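Local coordinates for protein B-agarase (Saccharophagus degradans, PDB 4BQ2) that hydrolyses agarose as an exo-beta-agarase of glycoside hydrolase family 50, at residues F462-A466 with Y582-V586. Sequence-based numbering, arbitrary orientation.
Sequences FKVRA and YFKVV
The rings of Phe462 and Tyr582 meet at a slant: their centroids lie 5.9 Å apart with planes inclined at 34°, and CZ of Phe462 comes to 3.8 Å from both CD1 and CE1 of Tyr582. This is helix-helix packing in the catalytic module, probably between outer helices of the (beta/alpha)8 barrel expected of a family 50 hydrolase. One face of the Tyr582 ring carries Val586 CG2, 3.9 Å above the plane and displaced toward the rim, while Phe583 CD2 sits in plane at its edge. Phe441 packs edge-to-face with Phe462. Helices 460-477 and 565-593 run the same general way, their local axes 10.0 Å apart and crossing at -44°. Val585 is the wedge between them. With CG1 anti to its backbone N (chi1 167°), that methyl points into the facing helix, against Phe462 CE2, the CA and CB of Lys463 and the methyl of Ala466. Lys463, at the exposed margin, lends only its CA and CB, and its extended chain carries the amine away from the other helix. Val457, from a loop, touches the side chains of both Phe462 and Tyr582, and the Tyr582 hydroxyl is satisfied by a hydrogen bond to Asp489. The backbones come near at Ala466, its CA 6.0 Å from that of Val586, and nearly as near at Lys463 and Val585; the CB of Ala466 rests 3.9 Å from Val585 CG1.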
loop_
_atom_site.group_PDB
_atom_site.type_symbol
_atom_site.label_atom_id
_atom_site.label_comp_id
_atom_site.label_asym_id
_atom_site.label_seq_id
_atom_site.Cartn_x
_atom_site.Cartn_y
_atom_site.Cartn_z
ATOM N N PHE A 462 1.931 -9.045 25.881
ATOM C CA PHE A 462 2.424 -8.303 24.726
ATOM C C PHE A 462 3.971 -8.227 24.747
ATOM O O PHE A 462 4.641 -8.528 23.746
ATOM C CB PHE A 462 1.790 -6.900 24.582
ATOM C CG PHE A 462 2.373 -6.108 23.418
ATOM C CD1 PHE A 462 2.087 -6.463 22.098
ATOM C CD2 PHE A 462 3.255 -5.053 23.646
ATOM C CE1 PHE A 462 2.640 -5.763 21.030
ATOM C CE2 PHE A 462 3.809 -4.340 22.571
ATOM C CZ PHE A 462 3.507 -4.703 21.271
ATOM N N LYS A 463 4.544 -7.852 25.890
ATOM C CA LYS A 463 6.000 -7.807 26.000
ATOM C C LYS A 463 6.647 -9.185 25.798
ATOM O O LYS A 463 7.701 -9.316 25.137
ATOM C CB LYS A 463 6.422 -7.221 27.360
ATOM C CG LYS A 463 7.937 -7.267 27.596
ATOM C CD LYS A 463 8.335 -6.394 28.790
ATOM C CE LYS A 463 9.789 -6.593 29.177
ATOM N NZ LYS A 463 10.174 -5.659 30.283
ATOM N N VAL A 464 6.032 -10.221 26.370
ATOM C CA VAL A 464 6.494 -11.604 26.121
ATOM C C VAL A 464 6.631 -11.877 24.603
ATOM O O VAL A 464 7.649 -12.394 24.125
ATOM C CB VAL A 464 5.560 -12.647 26.819
ATOM C CG1 VAL A 464 5.953 -14.096 26.480
ATOM C CG2 VAL A 464 5.583 -12.437 28.328
ATOM N N ARG A 465 5.613 -11.498 23.843
ATOM C CA ARG A 465 5.588 -11.796 22.439
ATOM C C ARG A 465 6.553 -10.890 21.669
ATOM O O ARG A 465 7.185 -11.352 20.699
ATOM C CB ARG A 465 4.137 -11.720 21.911
ATOM C CG ARG A 465 3.237 -12.883 22.368
ATOM C CD ARG A 465 3.872 -14.242 22.043
ATOM N NE ARG A 465 3.941 -14.408 20.595
ATOM C CZ ARG A 465 4.537 -15.413 19.954
ATOM N NH1 ARG A 465 5.170 -16.382 20.616
ATOM N NH2 ARG A 465 4.494 -15.442 18.626
ATOM N N ALA A 466 6.717 -9.637 22.123
ATOM C CA ALA A 466 7.657 -8.700 21.470
ATOM C C ALA A 466 9.077 -9.248 21.653
ATOM O O ALA A 466 9.858 -9.196 20.727
ATOM C CB ALA A 466 7.558 -7.286 22.045
ATOM N N TYR A 582 3.662 1.232 23.564
ATOM C CA TYR A 582 3.906 0.379 22.400
ATOM C C TYR A 582 5.398 0.458 22.012
ATOM O O TYR A 582 6.099 -0.579 21.938
ATOM C CB TYR A 582 3.019 0.770 21.195
ATOM C CG TYR A 582 3.425 0.005 19.947
ATOM C CD1 TYR A 582 2.948 -1.294 19.703
ATOM C CD2 TYR A 582 4.328 0.553 19.037
ATOM C CE1 TYR A 582 3.354 -1.999 18.567
ATOM C CE2 TYR A 582 4.757 -0.155 17.929
ATOM C CZ TYR A 582 4.269 -1.426 17.700
ATOM O OH TYR A 582 4.705 -2.086 16.582
ATOM N N PHE A 583 5.887 1.685 21.787
ATOM C CA PHE A 583 7.267 1.888 21.307
ATOM C C PHE A 583 8.339 1.581 22.333
ATOM O O PHE A 583 9.398 1.069 21.962
ATOM C CB PHE A 583 7.465 3.286 20.695
ATOM C CG PHE A 583 6.792 3.450 19.375
ATOM C CD1 PHE A 583 7.275 2.767 18.261
ATOM C CD2 PHE A 583 5.629 4.226 19.242
ATOM C CE1 PHE A 583 6.622 2.853 17.041
ATOM C CE2 PHE A 583 4.983 4.340 18.000
ATOM C CZ PHE A 583 5.493 3.660 16.901
ATOM N N LYS A 584 8.030 1.831 23.608
ATOM C CA LYS A 584 8.887 1.455 24.743
ATOM C C LYS A 584 9.122 -0.049 24.748
ATOM O O LYS A 584 10.278 -0.519 24.778
ATOM C CB LYS A 584 8.303 1.905 26.090
ATOM C CG LYS A 584 9.279 1.735 27.268
ATOM C CD LYS A 584 8.666 2.157 28.600
ATOM C CE LYS A 584 9.585 1.831 29.770
ATOM N NZ LYS A 584 8.824 1.655 31.057
ATOM N N VAL A 585 8.040 -0.811 24.680
ATOM C CA VAL A 585 8.153 -2.272 24.736
ATOM C C VAL A 585 8.873 -2.824 23.510
ATOM O O VAL A 585 9.755 -3.686 23.640
ATOM C CB VAL A 585 6.779 -2.955 24.904
ATOM C CG1 VAL A 585 6.869 -4.454 24.655
ATOM C CG2 VAL A 585 6.259 -2.711 26.295
ATOM N N VAL A 586 8.512 -2.333 22.332
ATOM C CA VAL A 586 9.150 -2.852 21.113
ATOM C C VAL A 586 10.632 -2.494 21.051
ATOM O O VAL A 586 11.484 -3.367 20.753
ATOM C CB VAL A 586 8.427 -2.420 19.833
ATOM C CG1 VAL A 586 9.258 -2.750 18.588
ATOM C CG2 VAL A 586 7.084 -3.126 19.731
#